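Local coordinates for protein beta-glucuronidase (Dictyoglomus thermophilum, PDB 6XXW) that probably hydrolyses beta-D-glucuronides to release glucuronic acid, as a glycoside hydrolase of family 2 built round a TIM barrel, at residues F326-W331 and G570-N575; Y526-I531 and A582-E587; A508-G513 and Q577-A582. All blocks are in the same frame, centred on the assembly; numbering follows the deposited sequence.

Contact 1 (F326-W331 and G570-N575); sequences FNLLKW and GVFTRN
L328 and W331, one helical turn apart on helix 319-332, meet the ring of F572, which reaches toward them from the loop after strand 544-550. L328 and F572 lie alongside each other, pointing opposite ways. The leucine CB stands over the far rim of the ring, 4.1 Å from F572 CZ. With CG anti to the carbonyl carbon (chi1 -74°), the isobutyl group is carried along the ring, and its two methyls then divide the work. CD1 comes over one face as a CH-pi contact, 4.3 Å from the centroid of the F572 ring and only 14° off the ring normal, while CD2 stands on the same side, above the plane but out beyond the rim, 3.7 Å from F572 CE2. The indole comes from another direction: W331 CZ3 lies at the edge of the phenyl group, near its plane, 3.9 Å from F572 CE2. Face and edge of one phenyl ring are thus used by two residues of the same helix. Put an alanine at F572 and CD1 of L328 would probably lose the ring face beneath it, leaving a gap between the helix and the loop beside CZ3 of W331. F552 meets the same phenyl ring with the planes at about 45°. Q63 of a second subunit packs on both L328 and W331, so the contact lies close to a subunit interface. R574, two residues after F572, forms salt bridges with D309 and D311, which follow the first barrel strand. The arrangement belongs to the closure of a (beta/alpha)8 barrel, where the helix after the first parallel strand meets the loop that follows the eighth.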
loop_
_atom_site.group_PDB
_atom_site.type_symbol
_atom_site.label_atom_id
_atom_site.label_comp_id
_atom_site.label_asym_id
_atom_site.label_seq_id
_atom_site.Cartn_x
_atom_site.Cartn_y
_atom_site.Cartn_z
ATOM N N PHE A 326 7.462 4.249 -24.114
ATOM C CA PHE A 326 8.686 4.077 -24.888
ATOM C C PHE A 326 9.906 4.614 -24.145
ATOM O O PHE A 326 10.999 4.047 -24.251
ATOM C CB PHE A 326 8.535 4.733 -26.266
ATOM C CG PHE A 326 7.794 3.863 -27.242
ATOM C CD1 PHE A 326 8.447 2.839 -27.910
ATOM C CD2 PHE A 326 6.426 4.009 -27.422
ATOM C CE1 PHE A 326 7.761 2.016 -28.775
ATOM C CE2 PHE A 326 5.734 3.181 -28.284
ATOM C CZ PHE A 326 6.401 2.183 -28.963
ATOM N N ASN A 327 9.753 5.704 -23.395
ATOM C CA ASN A 327 10.884 6.179 -22.597
ATOM C C ASN A 327 11.252 5.169 -21.517
ATOM O O ASN A 327 12.436 4.978 -21.205
ATOM C CB ASN A 327 10.560 7.541 -21.990
ATOM C CG ASN A 327 10.485 8.615 -23.043
ATOM O OD1 ASN A 327 11.095 8.483 -24.102
ATOM N ND2 ASN A 327 9.715 9.660 -22.786
ATOM N N LEU A 328 10.250 4.487 -20.960
ATOM C CA LEU A 328 10.532 3.429 -19.990
ATOM C C LEU A 328 11.200 2.232 -20.656
ATOM O O LEU A 328 12.116 1.628 -20.083
ATOM C CB LEU A 328 9.241 3.002 -19.289
ATOM C CG LEU A 328 8.659 3.968 -18.249
ATOM C CD1 LEU A 328 7.222 3.544 -17.851
ATOM C CD2 LEU A 328 9.567 4.058 -17.034
ATOM N N LEU A 329 10.763 1.875 -21.866
ATOM C CA LEU A 329 11.415 0.790 -22.597
ATOM C C LEU A 329 12.896 1.087 -22.808
ATOM O O LEU A 329 13.756 0.213 -22.622
ATOM C CB LEU A 329 10.712 0.568 -23.943
ATOM C CG LEU A 329 9.351 -0.153 -23.939
ATOM C CD1 LEU A 329 8.820 -0.323 -25.401
ATOM C CD2 LEU A 329 9.448 -1.490 -23.244
ATOM N N LYS A 330 13.214 2.316 -23.227
ATOM C CA LYS A 330 14.613 2.682 -23.415
ATOM C C LYS A 330 15.353 2.739 -22.083
ATOM O O LYS A 330 16.498 2.275 -21.986
ATOM C CB LYS A 330 14.713 4.019 -24.157
ATOM C CG LYS A 330 14.412 3.921 -25.659
ATOM C CD LYS A 330 15.472 3.102 -26.417
ATOM C CE LYS A 330 16.639 3.969 -26.883
ATOM N NZ LYS A 330 17.664 3.209 -27.667
ATOM N N TRP A 331 14.701 3.267 -21.036
ATOM C CA TRP A 331 15.322 3.341 -19.708
ATOM C C TRP A 331 15.707 1.960 -19.173
ATOM O O TRP A 331 16.818 1.758 -18.656
ATOM C CB TRP A 331 14.361 4.030 -18.738
ATOM C CG TRP A 331 14.782 3.963 -17.292
ATOM C CD1 TRP A 331 15.684 4.767 -16.669
ATOM C CD2 TRP A 331 14.301 3.050 -16.298
ATOM N NE1 TRP A 331 15.803 4.413 -15.339
ATOM C CE2 TRP A 331 14.965 3.358 -15.088
ATOM C CE3 TRP A 331 13.385 1.999 -16.316
ATOM C CZ2 TRP A 331 14.739 2.649 -13.906
ATOM C CZ3 TRP A 331 13.154 1.290 -15.142
ATOM C CH2 TRP A 331 13.835 1.614 -13.951
ATOM N N GLY A 570 2.615 -7.014 -13.860
ATOM C CA GLY A 570 3.401 -5.941 -14.446
ATOM C C GLY A 570 4.761 -5.800 -13.774
ATOM O O GLY A 570 4.909 -5.997 -12.565
ATOM N N VAL A 571 5.777 -5.493 -14.583
ATOM C CA VAL A 571 7.070 -5.045 -14.068
ATOM C C VAL A 571 6.970 -3.585 -13.618
ATOM O O VAL A 571 7.707 -3.145 -12.725
ATOM C CB VAL A 571 8.141 -5.263 -15.154
ATOM C CG1 VAL A 571 9.369 -4.407 -14.925
ATOM C CG2 VAL A 571 8.508 -6.744 -15.270
ATOM N N PHE A 572 6.069 -2.825 -14.234
ATOM C CA PHE A 572 5.694 -1.482 -13.816
ATOM C C PHE A 572 4.275 -1.511 -13.263
ATOM O O PHE A 572 3.458 -2.351 -13.652
ATOM C CB PHE A 572 5.759 -0.478 -14.985
ATOM C CG PHE A 572 7.138 -0.304 -15.551
ATOM C CD1 PHE A 572 7.544 -1.047 -16.646
ATOM C CD2 PHE A 572 8.032 0.583 -14.981
ATOM C CE1 PHE A 572 8.814 -0.909 -17.177
ATOM C CE2 PHE A 572 9.319 0.724 -15.505
ATOM C CZ PHE A 572 9.704 -0.021 -16.614
ATOM N N THR A 573 3.979 -0.589 -12.348
ATOM C CA THR A 573 2.596 -0.433 -11.924
ATOM C C THR A 573 1.766 0.120 -13.085
ATOM O O THR A 573 2.299 0.553 -14.112
ATOM C CB THR A 573 2.505 0.499 -10.716
ATOM O OG1 THR A 573 2.967 1.794 -11.097
ATOM C CG2 THR A 573 3.354 -0.023 -9.578
ATOM N N ARG A 574 0.440 0.126 -12.915
ATOM C CA ARG A 574 -0.411 0.637 -13.987
ATOM C C ARG A 574 -0.155 2.118 -14.260
ATOM O O ARG A 574 -0.370 2.585 -15.387
ATOM C CB ARG A 574 -1.882 0.419 -13.648
ATOM C CG ARG A 574 -2.804 0.542 -14.860
ATOM C CD ARG A 574 -4.217 0.188 -14.476
ATOM N NE ARG A 574 -5.079 -0.161 -15.609
ATOM C CZ ARG A 574 -6.385 0.072 -15.617
ATOM N NH1 ARG A 574 -6.946 0.674 -14.581
ATOM N NH2 ARG A 574 -7.136 -0.301 -16.646
ATOM N N ASN A 575 0.293 2.871 -13.253
ATOM C CA ASN A 575 0.668 4.263 -13.449
ATOM C C ASN A 575 2.133 4.415 -13.850
ATOM O O ASN A 575 2.701 5.498 -13.686
ATOM C CB ASN A 575 0.345 5.097 -12.198
ATOM C CG ASN A 575 1.188 4.731 -10.999
ATOM O OD1 ASN A 575 1.925 3.735 -11.001
ATOM N ND2 ASN A 575 1.078 5.533 -9.948
#

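Contact 2 (Y526-I531 and A582-E587); sequences YQQEMI and AHFLKE
The F584 ring is approached obliquely by CG of Q528 and by CG2 of I531, both on helix 524-538. The other flat group, the Q528 amide, is tilted 36° from the ring plane, and its CD lies 3.9 Å from F584 CB. These residues pack two neighbouring outer helices of the (beta/alpha)8 barrel, those following its seventh and eighth strands. The short segments run in nearly the same direction, at 30° to one another, with axes 10.2 Å apart at closest approach. F584 CB points toward the other helix, and with CG anti to the backbone N (chi1 167°) the ring lies by I531 CG2; Q528 starts the same way and continues extended across the benzyl group. One turn after Q528, I531 meets L585, the neighbour of F584, the two aliphatic groups nearly perpendicular to each other. Both also touch I549 of strand 544-550, so this end of the interface rests on the barrel wall. On the other flank of helix 580-591, K586 bonds the carbonyl of W331, while H583 is hydrogen-bonded to E525 of a third subunit. The branch methyl CG2 of I531 serves both partners, lying 4.2 Å from F584 CE2 and 4.1 Å from L585 CD2.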
loop_
_atom_site.group_PDB
_atom_site.type_symbol
_atom_site.label_atom_id
_atom_site.label_comp_id
_atom_site.label_asym_id
_atom_site.label_seq_id
_atom_site.Cartn_x
_atom_site.Cartn_y
_atom_site.Cartn_z
ATOM N N TYR A 526 9.266 -12.301 -4.734
ATOM C CA TYR A 526 9.002 -13.537 -5.454
ATOM C C TYR A 526 9.036 -13.296 -6.951
ATOM O O TYR A 526 9.607 -14.096 -7.703
ATOM C CB TYR A 526 7.656 -14.126 -5.028
ATOM C CG TYR A 526 7.493 -15.580 -5.437
ATOM C CD1 TYR A 526 7.059 -15.914 -6.723
ATOM C CD2 TYR A 526 7.802 -16.609 -4.559
ATOM C CE1 TYR A 526 6.923 -17.236 -7.116
ATOM C CE2 TYR A 526 7.656 -17.937 -4.934
ATOM C CZ TYR A 526 7.218 -18.243 -6.220
ATOM O OH TYR A 526 7.077 -19.553 -6.606
ATOM N N GLN A 527 8.448 -12.180 -7.400
ATOM C CA GLN A 527 8.469 -11.854 -8.819
ATOM C C GLN A 527 9.905 -11.735 -9.330
ATOM O O GLN A 527 10.251 -12.301 -10.376
ATOM C CB GLN A 527 7.672 -10.569 -9.072
ATOM C CG GLN A 527 7.766 -10.053 -10.517
ATOM C CD GLN A 527 7.124 -8.679 -10.680
ATOM O OE1 GLN A 527 7.217 -7.833 -9.796
ATOM N NE2 GLN A 527 6.478 -8.456 -11.816
ATOM N N GLN A 528 10.763 -11.022 -8.590
ATOM C CA GLN A 528 12.151 -10.854 -9.019
ATOM C C GLN A 528 12.915 -12.176 -8.999
ATOM O O GLN A 528 13.681 -12.464 -9.923
ATOM C CB GLN A 528 12.869 -9.808 -8.141
ATOM C CG GLN A 528 14.397 -9.746 -8.346
ATOM C CD GLN A 528 15.039 -8.490 -7.765
ATOM O OE1 GLN A 528 14.676 -7.371 -8.121
ATOM N NE2 GLN A 528 15.994 -8.677 -6.862
ATOM N N GLU A 529 12.738 -12.988 -7.952
ATOM C CA GLU A 529 13.494 -14.237 -7.875
ATOM C C GLU A 529 13.069 -15.203 -8.975
ATOM O O GLU A 529 13.910 -15.854 -9.604
ATOM C CB GLU A 529 13.318 -14.879 -6.499
ATOM C CG GLU A 529 14.210 -16.096 -6.256
ATOM C CD GLU A 529 15.693 -15.749 -6.191
ATOM O OE1 GLU A 529 16.038 -14.597 -5.844
ATOM O OE2 GLU A 529 16.518 -16.638 -6.498
ATOM N N MET A 530 11.764 -15.310 -9.217
ATOM C CA MET A 530 11.288 -16.166 -10.295
ATOM C C MET A 530 11.893 -15.736 -11.629
ATOM O O MET A 530 12.453 -16.553 -12.368
ATOM C CB MET A 530 9.761 -16.119 -10.352
ATOM C CG MET A 530 9.193 -16.861 -11.553
ATOM S SD MET A 530 7.400 -16.691 -11.653
ATOM C CE MET A 530 7.054 -17.733 -13.087
ATOM N N ILE A 531 11.825 -14.443 -11.935
ATOM C CA ILE A 531 12.317 -13.966 -13.223
ATOM C C ILE A 531 13.821 -14.189 -13.325
ATOM O O ILE A 531 14.332 -14.637 -14.361
ATOM C CB ILE A 531 11.921 -12.486 -13.418
ATOM C CG1 ILE A 531 10.443 -12.391 -13.817
ATOM C CG2 ILE A 531 12.809 -11.807 -14.443
ATOM C CD1 ILE A 531 9.873 -10.981 -13.742
ATOM N N ALA A 582 11.894 -4.453 -12.024
ATOM C CA ALA A 582 12.290 -3.526 -13.088
ATOM C C ALA A 582 13.760 -3.150 -12.972
ATOM O O ALA A 582 14.465 -3.029 -13.980
ATOM C CB ALA A 582 11.427 -2.264 -13.051
ATOM N N HIS A 583 14.247 -2.957 -11.743
ATOM C CA HIS A 583 15.651 -2.611 -11.574
ATOM C C HIS A 583 16.568 -3.799 -11.835
ATOM O O HIS A 583 17.665 -3.618 -12.377
ATOM C CB HIS A 583 15.849 -2.023 -10.180
ATOM C CG HIS A 583 14.897 -0.911 -9.894
ATOM N ND1 HIS A 583 15.077 0.359 -10.397
ATOM C CD2 HIS A 583 13.711 -0.894 -9.238
ATOM C CE1 HIS A 583 14.070 1.125 -10.015
ATOM N NE2 HIS A 583 13.223 0.388 -9.318
ATOM N N PHE A 584 16.145 -5.016 -11.481
ATOM C CA PHE A 584 16.917 -6.196 -11.868
ATOM C C PHE A 584 17.051 -6.282 -13.387
ATOM O O PHE A 584 18.143 -6.516 -13.917
ATOM C CB PHE A 584 16.268 -7.474 -11.321
ATOM C CG PHE A 584 16.823 -8.736 -11.941
ATOM C CD1 PHE A 584 18.009 -9.283 -11.484
ATOM C CD2 PHE A 584 16.184 -9.343 -13.014
ATOM C CE1 PHE A 584 18.535 -10.442 -12.072
ATOM C CE2 PHE A 584 16.709 -10.479 -13.614
ATOM C CZ PHE A 584 17.887 -11.030 -13.140
ATOM N N LEU A 585 15.948 -6.079 -14.107
ATOM C CA LEU A 585 15.999 -6.176 -15.570
ATOM C C LEU A 585 16.852 -5.065 -16.176
ATOM O O LEU A 585 17.604 -5.301 -17.132
ATOM C CB LEU A 585 14.582 -6.154 -16.146
ATOM C CG LEU A 585 13.738 -7.412 -15.877
ATOM C CD1 LEU A 585 12.296 -7.219 -16.341
ATOM C CD2 LEU A 585 14.359 -8.671 -16.494
ATOM N N LYS A 586 16.765 -3.848 -15.630
ATOM C CA LYS A 586 17.619 -2.773 -16.131
ATOM C C LYS A 586 19.089 -3.150 -16.029
ATOM O O LYS A 586 19.869 -2.898 -16.955
ATOM C CB LYS A 586 17.357 -1.474 -15.364
ATOM C CG LYS A 586 18.125 -0.247 -15.893
ATOM C CD LYS A 586 17.723 1.011 -15.129
ATOM C CE LYS A 586 18.690 2.169 -15.362
ATOM N NZ LYS A 586 18.694 2.662 -16.764
ATOM N N GLU A 587 19.487 -3.749 -14.903
ATOM C CA GLU A 587 20.891 -4.090 -14.713
ATOM C C GLU A 587 21.307 -5.243 -15.619
ATOM O O GLU A 587 22.371 -5.188 -16.247
ATOM C CB GLU A 587 21.162 -4.422 -13.246
ATOM C CG GLU A 587 22.635 -4.284 -12.876
ATOM C CD GLU A 587 23.087 -5.316 -11.862
ATOM O OE1 GLU A 587 24.274 -5.709 -11.896
ATOM O OE2 GLU A 587 22.256 -5.733 -11.026
#

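Contact 3 (A508-G513 and Q577-A582); sequences ADAISG and QPKMVA
K579 lays the end of its side chain beside A510, the CD methylene standing 4.3 Å from A510 CB before the chain runs on to the carbonyl group of the same residue. CE passes 3.6 Å from A510 O, and NZ closes the approach with a hydrogen bond of 2.9 Å to that oxygen. The nitrogen lies in the carbonyl plane, at a C=O...N angle of 148°, so the bond is bent away from the C=O direction. The first torsion turns CG anti to the carbonyl carbon of K579 (chi1 -61°), and the chain beyond is extended, which gives the amino group the full reach needed to cross between the two loops. A510 and K579 are both buried, and the ammonium group has further partners there: a salt bridge to D554, its strongest polar contact, and a hydrogen bond to the carbonyl of G570. With its charge answered by D554, NZ gathers two backbone oxygens from separate loops round one point, and the D554 carboxylate would be expected to favour the protonated lysine. E524 makes a second tie between the segments, its carboxylate accepting from M580 N and from G513 N. Loop 508-513 also meets a third subunit, S512 OG bonding G513 O there. The contact lies among the loops at the C-terminal face of the (beta/alpha)8 barrel, the face that carries the active site in such enzymes; here a buried lysine joins the loops after the seventh and eighth strands.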
loop_
_atom_site.group_PDB
_atom_site.type_symbol
_atom_site.label_atom_id
_atom_site.label_comp_id
_atom_site.label_asym_id
_atom_site.label_seq_id
_atom_site.Cartn_x
_atom_site.Cartn_y
_atom_site.Cartn_z
ATOM N N ALA A 508 5.185 -13.336 -12.440
ATOM C CA ALA A 508 4.451 -13.590 -11.209
ATOM C C ALA A 508 3.691 -12.326 -10.828
ATOM O O ALA A 508 4.195 -11.222 -11.047
ATOM C CB ALA A 508 5.414 -13.996 -10.083
ATOM N N ASP A 509 2.480 -12.476 -10.286
ATOM C CA ASP A 509 1.769 -11.310 -9.765
ATOM C C ASP A 509 2.525 -10.747 -8.570
ATOM O O ASP A 509 3.024 -11.502 -7.734
ATOM C CB ASP A 509 0.347 -11.671 -9.328
ATOM C CG ASP A 509 -0.547 -12.060 -10.484
ATOM O OD1 ASP A 509 -0.422 -13.214 -10.964
ATOM O OD2 ASP A 509 -1.385 -11.224 -10.889
ATOM N N ALA A 510 2.642 -9.415 -8.503
ATOM C CA ALA A 510 3.268 -8.756 -7.358
ATOM C C ALA A 510 2.471 -7.506 -7.012
ATOM O O ALA A 510 2.308 -6.620 -7.854
ATOM C CB ALA A 510 4.736 -8.397 -7.631
ATOM N N ILE A 511 1.951 -7.443 -5.792
ATOM C CA ILE A 511 1.324 -6.217 -5.319
ATOM C C ILE A 511 2.433 -5.257 -4.911
ATOM O O ILE A 511 3.313 -5.621 -4.129
ATOM C CB ILE A 511 0.380 -6.488 -4.138
ATOM C CG1 ILE A 511 -0.626 -7.601 -4.457
ATOM C CG2 ILE A 511 -0.334 -5.192 -3.740
ATOM C CD1 ILE A 511 -1.389 -7.385 -5.721
ATOM N N SER A 512 2.399 -4.039 -5.446
ATOM C CA SER A 512 3.392 -3.040 -5.071
ATOM C C SER A 512 3.368 -2.812 -3.558
ATOM O O SER A 512 2.315 -2.564 -2.975
ATOM C CB SER A 512 3.112 -1.731 -5.823
ATOM O OG SER A 512 4.145 -0.798 -5.589
ATOM N N GLY A 513 4.525 -2.929 -2.908
ATOM C CA GLY A 513 4.566 -2.799 -1.467
ATOM C C GLY A 513 4.414 -4.077 -0.678
ATOM O O GLY A 513 4.647 -4.056 0.535
ATOM N N GLN A 577 5.208 3.174 -12.933
ATOM C CA GLN A 577 6.359 3.276 -12.036
ATOM C C GLN A 577 6.922 1.887 -11.739
ATOM O O GLN A 577 6.177 0.906 -11.709
ATOM C CB GLN A 577 5.986 3.966 -10.714
ATOM C CG GLN A 577 5.483 5.401 -10.861
ATOM C CD GLN A 577 6.446 6.308 -11.613
ATOM O OE1 GLN A 577 7.666 6.148 -11.540
ATOM N NE2 GLN A 577 5.894 7.280 -12.334
ATOM N N PRO A 578 8.228 1.771 -11.502
ATOM C CA PRO A 578 8.855 0.441 -11.504
ATOM C C PRO A 578 8.647 -0.322 -10.204
ATOM O O PRO A 578 8.675 0.247 -9.111
ATOM C CB PRO A 578 10.342 0.760 -11.710
ATOM C CG PRO A 578 10.515 2.135 -11.060
ATOM C CD PRO A 578 9.215 2.861 -11.374
ATOM N N LYS A 579 8.471 -1.641 -10.328
ATOM C CA LYS A 579 8.594 -2.520 -9.178
ATOM C C LYS A 579 10.052 -2.947 -9.026
ATOM O O LYS A 579 10.903 -2.623 -9.854
ATOM C CB LYS A 579 7.664 -3.732 -9.312
ATOM C CG LYS A 579 6.192 -3.345 -9.382
ATOM C CD LYS A 579 5.314 -4.596 -9.542
ATOM C CE LYS A 579 3.927 -4.224 -10.067
ATOM N NZ LYS A 579 3.109 -5.431 -10.420
ATOM N N MET A 580 10.343 -3.701 -7.956
ATOM C CA MET A 580 11.712 -4.137 -7.699
ATOM C C MET A 580 12.342 -4.805 -8.922
ATOM O O MET A 580 13.472 -4.482 -9.308
ATOM C CB MET A 580 11.737 -5.083 -6.498
ATOM C CG MET A 580 13.125 -5.325 -5.950
ATOM S SD MET A 580 13.062 -6.471 -4.554
ATOM C CE MET A 580 11.685 -5.769 -3.677
ATOM N N VAL A 581 11.617 -5.732 -9.560
ATOM C CA VAL A 581 12.217 -6.490 -10.660
ATOM C C VAL A 581 12.547 -5.614 -11.866
ATOM O O VAL A 581 13.411 -5.990 -12.665
ATOM C CB VAL A 581 11.301 -7.658 -11.084
ATOM C CG1 VAL A 581 10.088 -7.148 -11.803
ATOM C CG2 VAL A 581 12.072 -8.659 -11.964
ATOM N N ALA A 582 11.894 -4.453 -12.024
ATOM C CA ALA A 582 12.290 -3.526 -13.088
ATOM C C ALA A 582 13.760 -3.150 -12.972
ATOM O O ALA A 582 14.465 -3.029 -13.980
ATOM C CB ALA A 582 11.427 -2.264 -13.051
#

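Overall arrangement
From the N terminus, helix 319-332 supplies the first half of contact 1, closed only some 240 residues later by loop 570-575. Before that closure the chain passes through 508-513 and 526-531, whose partners, 577-582 and 582-587, come after it. Each pair of contacts therefore crosses and none nests. Contacts 2 and 3 share A582 and span loops of about 50 and 63 residues. Direct bonds also join them to contact 1: Q527 NE2 reaches the carbonyl of G570, and V571 O pairs with K579 N. Together the three tie the first, seventh and eighth beta-alpha units of the barrel, all on the same side of the chain's centre.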